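Local coordinates for hypothetical protein (Nostoc punctiforme, PDB 2O62) that is of unknown function but pairs two antiparallel beta domains of the calycin clan, the C-terminal one related to a factor required for ATP synthase biogenesis, at residues Ser19-Asn22 and Thr28-Asn31; Ser35-Glu40 and Asn102-Leu107; Asn118-Ile123 and Ala219-Pro224; Leu138-Leu143 and Ile170-Ala175. All coordinates share one frame; numbering follows the deposited sequence.

Contact 1 (Ser19-Asn22 and Thr28-Asn31)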
loop_
_atom_site.group_PDB
_atom_site.type_symbol
_atom_site.label_atom_id
_atom_site.label_comp_id
_atom_site.label_asym_id
_atom_site.label_seq_id
_atom_site.Cartn_x
_atom_site.Cartn_y
_atom_site.Cartn_z
ATOM N N SER A 19 4.513 -15.704 -1.648
ATOM C CA SER A 19 3.186 -16.160 -1.236
ATOM C C SER A 19 2.139 -15.086 -1.210
ATOM O O SER A 19 2.475 -13.895 -1.202
ATOM C CB SER A 19 3.245 -16.768 0.164
ATOM O OG SER A 19 3.513 -15.812 1.145
ATOM N N PHE A 20 0.889 -15.547 -1.141
ATOM C CA PHE A 20 -0.279 -14.715 -0.870
ATOM C C PHE A 20 -0.778 -15.099 0.497
ATOM O O PHE A 20 -1.149 -16.243 0.696
ATOM C CB PHE A 20 -1.398 -15.028 -1.861
ATOM C CG PHE A 20 -1.198 -14.448 -3.254
ATOM C CD1 PHE A 20 -0.048 -14.695 -3.978
ATOM C CD2 PHE A 20 -2.212 -13.753 -3.894
ATOM C CE1 PHE A 20 0.121 -14.190 -5.262
ATOM C CE2 PHE A 20 -2.038 -13.268 -5.204
ATOM C CZ PHE A 20 -0.895 -13.491 -5.867
ATOM N N SER A 21 -0.810 -14.145 1.422
ATOM C CA SER A 21 -1.117 -14.395 2.847
ATOM C C SER A 21 -2.295 -13.559 3.299
ATOM O O SER A 21 -2.258 -12.340 3.177
ATOM C CB SER A 21 0.093 -14.036 3.711
ATOM O OG SER A 21 1.235 -14.703 3.230
ATOM N N ASN A 22 -3.350 -14.217 3.780
ATOM C CA ASN A 22 -4.518 -13.550 4.351
ATOM C C ASN A 22 -4.372 -13.397 5.836
ATOM O O ASN A 22 -4.181 -14.375 6.527
ATOM C CB ASN A 22 -5.772 -14.363 4.113
ATOM C CG ASN A 22 -6.044 -14.561 2.654
ATOM O OD1 ASN A 22 -5.663 -13.740 1.823
ATOM N ND2 ASN A 22 -6.708 -15.650 2.328
ATOM N N THR A 28 -3.546 -11.391 12.457
ATOM C CA THR A 28 -3.381 -12.819 12.626
ATOM C C THR A 28 -3.326 -13.460 11.263
ATOM O O THR A 28 -4.175 -13.171 10.427
ATOM C CB THR A 28 -4.574 -13.426 13.397
ATOM O OG1 THR A 28 -4.642 -12.852 14.708
ATOM C CG2 THR A 28 -4.455 -14.932 13.492
ATOM N N LEU A 29 -2.322 -14.304 11.025
ATOM C CA LEU A 29 -2.220 -15.013 9.750
ATOM C C LEU A 29 -3.283 -16.104 9.705
ATOM O O LEU A 29 -3.292 -17.004 10.547
ATOM C CB LEU A 29 -0.820 -15.633 9.556
ATOM C CG LEU A 29 -0.609 -16.482 8.285
ATOM C CD1 LEU A 29 -0.834 -15.618 7.058
ATOM C CD2 LEU A 29 0.752 -17.144 8.296
ATOM N N LEU A 30 -4.130 -16.056 8.687
ATOM C CA LEU A 30 -5.189 -17.013 8.540
ATOM C C LEU A 30 -4.888 -18.046 7.485
ATOM O O LEU A 30 -5.150 -19.237 7.687
ATOM C CB LEU A 30 -6.499 -16.300 8.184
ATOM C CG LEU A 30 -6.955 -15.223 9.186
ATOM C CD1 LEU A 30 -8.216 -14.508 8.708
ATOM C CD2 LEU A 30 -7.156 -15.842 10.540
ATOM N N ASN A 31 -4.352 -17.613 6.360
ATOM C CA ASN A 31 -4.163 -18.499 5.234
ATOM C C ASN A 31 -3.007 -17.986 4.397
ATOM O O ASN A 31 -2.893 -16.779 4.149
ATOM C CB ASN A 31 -5.422 -18.541 4.388
ATOM C CG ASN A 31 -5.369 -19.612 3.321
ATOM O OD1 ASN A 31 -5.174 -19.303 2.136
ATOM N ND2 ASN A 31 -5.488 -20.884 3.723
HETATM O O HOH W 1 -3.766 -17.512 0.603
#
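The two flat groups of this contact, the carboxamides of Asn22 and Asn31, lie side by side and point the same way, their planes 29° apart. They meet loosely: Asn22 ND2 rests 3.8 Å from Asn31 CB and only a little farther from Asn31 OD1. Each amide is turned by a partner of its own, since Asn22 OD1 bonds to Thr121 OG1 on the adjoining strand, whereas Asn31 OD1 accepts from a water at 2.7 Å that also donates to the carbonyl of Phe20. The Asn31 side chain leaves its backbone trans to N (chi1 -171°) and carries its amide alongside the first strand toward the level of Phe20, where that water spans the gap between the two segments.

Beneath the amides the backbones do the gripping. Asn22 N donates to Asn31 O at 2.6 Å, and Asn22 O takes two donors in return, Leu30 N at 2.7 Å and, on a lone pair in the carbonyl plane, the longer-bonded Asn31 N at 3.2 Å. Asn31 O also receives a CA-H...O contact from Ser21. The methyl CD1 of Leu29 closes the other flank, 3.8 Å from Ser21 CB, while Ser21 OG bonds to Asp32 and Arg124 instead of crossing to the second segment.

Two residues, Leu30 and Asn31, thus face the single residue Asn22, with Asn22 and Asn31 forming an antiparallel hydrogen-bonded pair. This is a classic beta bulge, placed where the hairpin of strands 14-23 and 29-42 opens toward its connecting turn on the protein surface.

Contact 2 (Ser35-Glu40 and Asn102-Leu107)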
loop_
_atom_site.group_PDB
_atom_site.type_symbol
_atom_site.label_atom_id
_atom_site.label_comp_id
_atom_site.label_asym_id
_atom_site.label_seq_id
_atom_site.Cartn_x
_atom_site.Cartn_y
_atom_site.Cartn_z
ATOM N N SER A 35 3.316 -19.020 -4.087
ATOM C CA SER A 35 3.000 -18.461 -5.405
ATOM C C SER A 35 4.227 -18.234 -6.304
ATOM O O SER A 35 5.370 -18.043 -5.844
ATOM C CB SER A 35 2.225 -17.161 -5.223
ATOM O OG SER A 35 3.023 -16.168 -4.609
ATOM N N ARG A 36 3.959 -18.343 -7.613
ATOM C CA ARG A 36 4.901 -17.970 -8.665
ATOM C C ARG A 36 4.075 -17.204 -9.695
ATOM O O ARG A 36 3.067 -17.722 -10.197
ATOM C CB ARG A 36 5.540 -19.206 -9.314
ATOM C CG ARG A 36 6.757 -18.915 -10.180
ATOM C CD ARG A 36 7.556 -20.197 -10.537
ATOM N NE ARG A 36 8.555 -19.964 -11.591
ATOM C CZ ARG A 36 9.884 -20.002 -11.451
ATOM N NH1 ARG A 36 10.463 -20.276 -10.276
ATOM N NH2 ARG A 36 10.646 -19.769 -12.512
ATOM N N LEU A 37 4.490 -15.966 -9.971
ATOM C CA LEU A 37 3.773 -15.056 -10.861
ATOM C C LEU A 37 4.759 -14.650 -11.917
ATOM O O LEU A 37 5.735 -13.962 -11.656
ATOM C CB LEU A 37 3.250 -13.838 -10.111
ATOM C CG LEU A 37 2.245 -12.911 -10.819
ATOM C CD1 LEU A 37 1.541 -12.099 -9.761
ATOM C CD2 LEU A 37 2.854 -11.999 -11.743
ATOM N N CYS A 38 4.489 -15.107 -13.113
ATOM C CA CYS A 38 5.329 -14.741 -14.249
ATOM C C CYS A 38 4.633 -13.673 -15.071
ATOM O O CYS A 38 3.505 -13.813 -15.485
ATOM C CB CYS A 38 5.694 -15.925 -15.140
ATOM S SG CYS A 38 6.710 -15.465 -16.586
ATOM N N LEU A 39 5.335 -12.566 -15.253
ATOM C CA LEU A 39 4.891 -11.493 -16.136
ATOM C C LEU A 39 5.912 -11.433 -17.246
ATOM O O LEU A 39 7.090 -11.110 -17.041
ATOM C CB LEU A 39 4.829 -10.129 -15.455
ATOM C CG LEU A 39 3.731 -9.844 -14.442
ATOM C CD1 LEU A 39 3.983 -8.490 -13.754
ATOM C CD2 LEU A 39 2.359 -9.820 -15.156
ATOM N N GLU A 40 5.459 -11.734 -18.441
ATOM C CA GLU A 40 6.336 -11.732 -19.577
ATOM C C GLU A 40 5.763 -10.863 -20.689
ATOM O O GLU A 40 4.563 -10.838 -20.912
ATOM C CB GLU A 40 6.531 -13.151 -20.065
ATOM C CG GLU A 40 5.320 -13.817 -20.668
ATOM C CD GLU A 40 5.502 -15.334 -20.816
ATOM O OE1 GLU A 40 6.566 -15.745 -21.354
ATOM O OE2 GLU A 40 4.581 -16.099 -20.390
ATOM N N ASN A 102 14.894 -6.409 -5.836
ATOM C CA ASN A 102 14.449 -7.797 -6.105
ATOM C C ASN A 102 13.119 -8.184 -5.450
ATOM O O ASN A 102 12.790 -9.354 -5.404
ATOM C CB ASN A 102 15.526 -8.838 -5.675
ATOM C CG ASN A 102 15.600 -9.044 -4.142
ATOM O OD1 ASN A 102 15.706 -8.053 -3.373
ATOM N ND2 ASN A 102 15.574 -10.334 -3.690
ATOM N N ARG A 103 12.429 -7.219 -4.863
ATOM C CA ARG A 103 11.256 -7.457 -4.038
ATOM C C ARG A 103 10.061 -6.678 -4.521
ATOM O O ARG A 103 10.195 -5.561 -5.034
ATOM C CB ARG A 103 11.513 -7.002 -2.586
ATOM C CG ARG A 103 12.446 -7.904 -1.786
ATOM C CD ARG A 103 11.884 -9.263 -1.380
ATOM N NE ARG A 103 10.464 -9.147 -1.070
ATOM C CZ ARG A 103 9.967 -8.773 0.099
ATOM N NH1 ARG A 103 10.765 -8.635 1.144
ATOM N NH2 ARG A 103 8.652 -8.601 0.220
ATOM N N ARG A 104 8.887 -7.269 -4.326
ATOM C CA ARG A 104 7.640 -6.512 -4.278
ATOM C C ARG A 104 6.978 -6.813 -2.953
ATOM O O ARG A 104 7.132 -7.918 -2.389
ATOM C CB ARG A 104 6.688 -6.807 -5.425
ATOM C CG ARG A 104 7.324 -6.785 -6.775
ATOM C CD ARG A 104 6.315 -6.600 -7.876
ATOM N NE ARG A 104 5.408 -7.719 -7.995
ATOM C CZ ARG A 104 4.456 -7.849 -8.909
ATOM N NH1 ARG A 104 4.279 -6.922 -9.831
ATOM N NH2 ARG A 104 3.679 -8.926 -8.917
ATOM N N LEU A 105 6.270 -5.821 -2.434
ATOM C CA LEU A 105 5.411 -6.009 -1.276
ATOM C C LEU A 105 4.101 -5.406 -1.649
ATOM O O LEU A 105 4.035 -4.181 -1.902
ATOM C CB LEU A 105 5.909 -5.299 -0.015
ATOM C CG LEU A 105 4.755 -5.437 1.017
ATOM C CD1 LEU A 105 4.966 -6.720 1.851
ATOM C CD2 LEU A 105 4.429 -4.314 1.844
ATOM N N ARG A 106 3.069 -6.250 -1.699
ATOM C CA ARG A 106 1.771 -5.813 -2.193
ATOM C C ARG A 106 0.754 -6.071 -1.101
ATOM O O ARG A 106 0.696 -7.177 -0.560
ATOM C CB ARG A 106 1.384 -6.509 -3.462
ATOM C CG ARG A 106 2.459 -6.455 -4.443
ATOM C CD ARG A 106 2.047 -6.882 -5.838
ATOM N NE ARG A 106 1.991 -8.321 -6.042
ATOM C CZ ARG A 106 0.934 -8.989 -6.507
ATOM N NH1 ARG A 106 -0.225 -8.387 -6.749
ATOM N NH2 ARG A 106 1.035 -10.281 -6.776
ATOM N N LEU A 107 0.025 -5.032 -0.733
ATOM C CA LEU A 107 -0.917 -5.125 0.358
ATOM C C LEU A 107 -2.323 -4.808 -0.133
ATOM O O LEU A 107 -2.577 -3.722 -0.634
ATOM C CB LEU A 107 -0.498 -4.197 1.521
ATOM C CG LEU A 107 -1.166 -4.412 2.901
ATOM C CD1 LEU A 107 -0.232 -4.066 4.019
ATOM C CD2 LEU A 107 -2.378 -3.548 3.041
#
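The tight part of this contact is a single methyl group that meets the NH2 ends of two neighbouring arginines, both on the same side of it. Leu37 CD1 lies 3.5 Å from Arg106 NH2 and 3.9 Å from Arg104 NH2, meeting the Arg104 guanidinium at its edge, near the plane, and that of Arg106 obliquely. The leucine can reach this far because its CG stands anti to the backbone N (chi1 -168°), which carries the branch off the strand toward the arginines. These in turn are each bent at chi3, and their side chains run close together: Arg106 CD sits 3.9 Å above one face of the Arg104 guanidinium, offset toward its rim.

The looser part lies at Leu39, whose CD1 comes no nearer than 4.2 Å to Arg104 NH1. The backbones stay well apart, with the strand axes 12.2 Å from each other at closest, and no hydrogen bond crosses between the segments. Side-chain ends alone span the distance, over the face of a curved sheet in which strands 14-23 and 117-127 run between the two. All four touching residues are buried, so neither part of the contact opens freely to solvent.

Both guanidinium groups are held by partners beyond these segments. Glu125 forms salt bridges to both, Glu95 to Arg106, and Asn12 bonds Arg104 NH1, while Trp16 makes a cation-pi contact with Arg104. The leucines, offering no charge of their own, pack against a network that is already paired; shielding it from water in this way would probably strengthen the attraction between the arginines and their carboxylates.

Contact 3 (Asn118-Ile123 and Ala219-Pro224)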
loop_
_atom_site.group_PDB
_atom_site.type_symbol
_atom_site.label_atom_id
_atom_site.label_comp_id
_atom_site.label_asym_id
_atom_site.label_seq_id
_atom_site.Cartn_x
_atom_site.Cartn_y
_atom_site.Cartn_z
ATOM N N ASN A 118 -12.245 -5.820 7.028
ATOM C CA ASN A 118 -12.609 -7.243 7.134
ATOM C C ASN A 118 -11.383 -8.175 7.035
ATOM O O ASN A 118 -11.367 -9.242 7.592
ATOM C CB ASN A 118 -13.591 -7.616 6.021
ATOM C CG ASN A 118 -14.079 -9.055 6.109
ATOM O OD1 ASN A 118 -13.733 -9.873 5.258
ATOM N ND2 ASN A 118 -14.846 -9.377 7.148
ATOM N N GLY A 119 -10.381 -7.781 6.263
ATOM C CA GLY A 119 -9.226 -8.602 6.087
ATOM C C GLY A 119 -8.190 -7.889 5.241
ATOM O O GLY A 119 -8.460 -6.857 4.590
ATOM N N LEU A 120 -6.994 -8.438 5.293
ATOM C CA LEU A 120 -5.907 -8.030 4.414
ATOM C C LEU A 120 -5.208 -9.197 3.748
ATOM O O LEU A 120 -5.158 -10.309 4.289
ATOM C CB LEU A 120 -4.857 -7.283 5.183
ATOM C CG LEU A 120 -5.220 -6.220 6.232
ATOM C CD1 LEU A 120 -4.146 -6.189 7.255
ATOM C CD2 LEU A 120 -5.309 -4.870 5.649
ATOM N N THR A 121 -4.622 -8.900 2.601
ATOM C CA THR A 121 -3.793 -9.853 1.885
ATOM C C THR A 121 -2.409 -9.194 1.755
ATOM O O THR A 121 -2.286 -8.051 1.343
ATOM C CB THR A 121 -4.397 -10.227 0.524
ATOM O OG1 THR A 121 -5.740 -10.705 0.695
ATOM C CG2 THR A 121 -3.542 -11.332 -0.166
ATOM N N LEU A 122 -1.385 -9.915 2.155
ATOM C CA LEU A 122 -0.013 -9.470 2.057
ATOM C C LEU A 122 0.691 -10.385 1.113
ATOM O O LEU A 122 0.726 -11.569 1.337
ATOM C CB LEU A 122 0.648 -9.483 3.416
ATOM C CG LEU A 122 1.964 -8.728 3.528
ATOM C CD1 LEU A 122 1.709 -7.221 3.436
ATOM C CD2 LEU A 122 2.557 -9.097 4.881
ATOM N N ILE A 123 1.175 -9.824 0.002
ATOM C CA ILE A 123 1.822 -10.590 -1.009
ATOM C C ILE A 123 3.300 -10.176 -1.001
ATOM O O ILE A 123 3.657 -9.061 -1.414
ATOM C CB ILE A 123 1.183 -10.345 -2.367
ATOM C CG1 ILE A 123 -0.332 -10.664 -2.313
ATOM C CG2 ILE A 123 1.887 -11.160 -3.434
ATOM C CD1 ILE A 123 -1.138 -10.184 -3.568
ATOM N N ALA A 219 5.853 -4.213 6.893
ATOM C CA ALA A 219 4.627 -3.650 6.339
ATOM C C ALA A 219 3.692 -3.051 7.384
ATOM O O ALA A 219 3.622 -3.502 8.534
ATOM C CB ALA A 219 3.894 -4.690 5.563
ATOM N N SER A 220 2.954 -2.032 6.981
ATOM C CA SER A 220 1.888 -1.507 7.783
ATOM C C SER A 220 0.676 -1.239 6.909
ATOM O O SER A 220 0.798 -1.003 5.694
ATOM C CB SER A 220 2.327 -0.236 8.537
ATOM O OG SER A 220 2.776 0.760 7.663
ATOM N N ALA A 221 -0.490 -1.321 7.519
ATOM C CA ALA A 221 -1.716 -0.932 6.850
ATOM C C ALA A 221 -2.440 0.120 7.691
ATOM O O ALA A 221 -2.681 -0.093 8.872
ATOM C CB ALA A 221 -2.601 -2.128 6.680
ATOM N N THR A 222 -2.837 1.229 7.079
ATOM C CA THR A 222 -3.625 2.259 7.773
ATOM C C THR A 222 -5.025 2.287 7.151
ATOM O O THR A 222 -5.161 2.440 5.943
ATOM C CB THR A 222 -2.908 3.648 7.730
ATOM O OG1 THR A 222 -1.651 3.523 8.403
ATOM C CG2 THR A 222 -3.725 4.727 8.407
ATOM N N SER A 223 -6.031 2.079 7.988
ATOM C CA SER A 223 -7.406 1.852 7.587
ATOM C C SER A 223 -8.346 2.829 8.275
ATOM O O SER A 223 -8.258 2.986 9.497
ATOM C CB SER A 223 -7.887 0.464 7.979
ATOM O OG SER A 223 -7.023 -0.529 7.409
ATOM N N PRO A 224 -9.297 3.415 7.509
ATOM C CA PRO A 224 -10.401 4.151 8.141
ATOM C C PRO A 224 -11.087 3.320 9.239
ATOM O O PRO A 224 -11.267 2.136 9.072
ATOM C CB PRO A 224 -11.363 4.407 6.963
ATOM C CG PRO A 224 -10.534 4.269 5.729
ATOM C CD PRO A 224 -9.416 3.381 6.038
#
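Two leucine-alanine pairs make up the first shell. Leu120 CD2 touches Ala221 CB at 4.0 Å, and Leu122 CD1 touches Ala219 CB at the same separation of 4.0 Å. The order is reversed along the two segments, so the strands run roughly antiparallel where they face each other. No hydrogen bond links them; their CA atoms stay 8.6 Å apart at Leu120 and Ala221, a spacing at which one long side chain meets one short one. Leu122 reaches across by turning its branch away from its own N (chi1 -166°), Leu120 by the other route, with CG beside that atom.

The second shell packs round these leucines. Leu120 leans on Gln109, Leu213 and Leu215, and Leu122 on Phe23, Leu105 and Leu107. Behind them strand 117-127 is bonded through its backbone to Ser21 and Phe23 on one side and to Val108 and Leu110 on the other, with Asn118 and Gly119 forming a classic beta bulge opposite Leu110. At the margin Ser223 OG bonds to Gln109 OE1, a polar link between the two sheets.

At this point the two domains meet through buried methyl groups, so the contact itself rests on apolar packing, with the Ser223-Gln109 bond beside it.

Contact 4 (Leu138-Leu143 and Ile170-Ala175)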
loop_
_atom_site.group_PDB
_atom_site.type_symbol
_atom_site.label_atom_id
_atom_site.label_comp_id
_atom_site.label_asym_id
_atom_site.label_seq_id
_atom_site.Cartn_x
_atom_site.Cartn_y
_atom_site.Cartn_z
ATOM N N LEU A 138 7.146 -5.676 11.660
ATOM C CA LEU A 138 7.216 -4.276 12.061
ATOM C C LEU A 138 6.835 -4.062 13.531
ATOM O O LEU A 138 5.842 -4.609 13.992
ATOM C CB LEU A 138 6.317 -3.435 11.178
ATOM C CG LEU A 138 6.405 -1.914 11.278
ATOM C CD1 LEU A 138 7.770 -1.375 10.941
ATOM C CD2 LEU A 138 5.366 -1.314 10.375
ATOM N N GLN A 139 7.649 -3.274 14.241
ATOM C CA GLN A 139 7.382 -2.907 15.636
ATOM C C GLN A 139 7.291 -1.391 15.766
ATOM O O GLN A 139 7.901 -0.672 14.996
ATOM C CB GLN A 139 8.525 -3.388 16.524
ATOM C CG GLN A 139 8.752 -4.897 16.465
ATOM C CD GLN A 139 7.675 -5.691 17.187
ATOM O OE1 GLN A 139 6.695 -5.128 17.711
ATOM N NE2 GLN A 139 7.852 -7.019 17.228
ATOM N N ILE A 140 6.543 -0.897 16.733
ATOM C CA ILE A 140 6.477 0.567 16.955
ATOM C C ILE A 140 7.868 1.150 17.094
ATOM O O ILE A 140 8.185 2.204 16.567
ATOM C CB ILE A 140 5.733 0.912 18.270
ATOM C CG1 ILE A 140 4.293 0.480 18.182
ATOM C CG2 ILE A 140 5.773 2.413 18.547
ATOM C CD1 ILE A 140 3.588 1.051 17.020
ATOM N N ASN A 141 8.696 0.473 17.862
ATOM C CA ASN A 141 10.049 0.956 18.060
ATOM C C ASN A 141 10.880 1.112 16.783
ATOM O O ASN A 141 11.849 1.868 16.753
ATOM C CB ASN A 141 10.749 0.070 19.057
ATOM C CG ASN A 141 10.184 0.235 20.445
ATOM O OD1 ASN A 141 9.299 1.050 20.679
ATOM N ND2 ASN A 141 10.684 -0.548 21.366
ATOM N N ASP A 142 10.508 0.423 15.719
ATOM C CA ASP A 142 11.179 0.616 14.432
ATOM C C ASP A 142 10.859 1.987 13.814
ATOM O O ASP A 142 11.548 2.432 12.900
ATOM C CB ASP A 142 10.726 -0.449 13.440
ATOM C CG ASP A 142 11.205 -1.839 13.814
ATOM O OD1 ASP A 142 12.316 -2.001 14.409
ATOM O OD2 ASP A 142 10.476 -2.797 13.473
ATOM N N LEU A 143 9.771 2.601 14.255
ATOM C CA LEU A 143 9.295 3.821 13.633
ATOM C C LEU A 143 9.582 5.080 14.427
ATOM O O LEU A 143 9.543 6.172 13.855
ATOM C CB LEU A 143 7.800 3.736 13.336
ATOM C CG LEU A 143 7.386 2.593 12.428
ATOM C CD1 LEU A 143 5.894 2.507 12.291
ATOM C CD2 LEU A 143 8.050 2.743 11.055
ATOM N N ILE A 170 7.406 10.569 15.140
ATOM C CA ILE A 170 6.668 9.606 15.920
ATOM C C ILE A 170 7.396 9.464 17.246
ATOM O O ILE A 170 8.577 9.156 17.273
ATOM C CB ILE A 170 6.563 8.243 15.179
ATOM C CG1 ILE A 170 5.939 8.472 13.819
ATOM C CG2 ILE A 170 5.718 7.263 15.964
ATOM C CD1 ILE A 170 5.836 7.227 12.981
ATOM N N GLN A 171 6.709 9.766 18.336
ATOM C CA GLN A 171 7.313 9.624 19.631
ATOM C C GLN A 171 6.300 9.089 20.635
ATOM O O GLN A 171 5.100 9.323 20.490
ATOM C CB GLN A 171 7.888 10.962 20.109
ATOM C CG GLN A 171 8.902 11.647 19.111
ATOM C CD GLN A 171 10.351 10.997 18.930
ATOM O OE1 GLN A 171 10.736 9.949 19.508
ATOM N NE2 GLN A 171 11.153 11.678 18.102
ATOM N N LEU A 172 6.797 8.386 21.658
ATOM C CA LEU A 172 5.960 7.969 22.758
ATOM C C LEU A 172 5.861 9.164 23.680
ATOM O O LEU A 172 6.861 9.878 23.863
ATOM C CB LEU A 172 6.582 6.794 23.523
ATOM C CG LEU A 172 6.756 5.532 22.672
ATOM C CD1 LEU A 172 7.457 4.427 23.485
ATOM C CD2 LEU A 172 5.421 5.044 22.148
ATOM N N ASP A 173 4.664 9.429 24.204
ATOM C CA ASP A 173 4.509 10.398 25.284
ATOM C C ASP A 173 4.584 9.622 26.601
ATOM O O ASP A 173 5.045 8.482 26.611
ATOM C CB ASP A 173 3.240 11.250 25.130
ATOM C CG ASP A 173 1.956 10.484 25.397
ATOM O OD1 ASP A 173 2.006 9.424 26.074
ATOM O OD2 ASP A 173 0.893 10.970 24.915
ATOM N N ASP A 174 4.131 10.189 27.713
ATOM C CA ASP A 174 4.668 9.709 28.988
ATOM C C ASP A 174 3.853 9.129 30.174
ATOM O O ASP A 174 4.502 8.958 31.229
ATOM C CB ASP A 174 5.541 10.847 29.562
ATOM C CG ASP A 174 4.716 12.070 29.986
ATOM O OD1 ASP A 174 3.541 11.911 30.400
ATOM O OD2 ASP A 174 5.242 13.201 29.886
ATOM N N ALA A 175 2.550 8.775 30.181
ATOM C CA ALA A 175 1.562 8.301 29.191
ATOM C C ALA A 175 1.766 7.017 28.395
ATOM O O ALA A 175 0.997 6.073 28.590
ATOM C CB ALA A 175 0.965 9.429 28.373
#
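Leu143, at the end of a helix-like turn, brings its CA within 6.8 Å of Ile170 CA on strand 162-172, and the turn itself is held by two short-range bonds, Asp142 N to Gln139 O and Leu143 N to Ile140 O at 2.8 Å. Asp142 also folds its carboxylate back, OD2 taking Gln139 N at 3.0 Å from above the carboxylate plane.

Ile170 supplies the main touch. Its CG1 lies anti to the carbonyl carbon (chi1 -56°) and the chain extends from there, which lays CD1 4.0 Å from Leu143 CB; its CB sits 3.9 Å from Leu143 O. That carbonyl is bonded to Trp147 NE1, while the backbone of Ile170 pairs with Gly145. A turn leading into a first strand that carries Gly145 and Trp147 is reminiscent of the lipocalin Gly-X-Trp motif, in keeping with the calycin clan and with the closed antiparallel barrel that strand 145-155 begins.

Farther along, Ile140 CG2 meets Leu172 CD2 more loosely, at 4.5 Å, nearer the surface. Leu178 of the next strand packs against Ile140, Ile170 and Leu172, and a glycerol, probably from the crystallisation liquor, lies about 4 Å from the Ile170 side chain.

In the fold
Three of the contacts are linked through the N-terminal sheet, and contact 3 carries the connection into the C-terminal barrel. Contacts 1 and 3, centres 11 Å apart, are tied by a probable hydrogen bond of 2.8 Å from Leu122 N to Ser21 O. Contact 2 meets contact 1 where Phe20 CZ lies 3.9 Å from Arg106 NH2, and meets contact 3 through a probable bond between Arg106 O and Ile123 N. Contact 4, centred 20 Å from contact 3, touches it through Leu138 CD2, 3.3 Å from Ala219 O, but stays about 12 Å from contact 1 between nearest atoms. No active site is known; the glycerol lies beside contact 4.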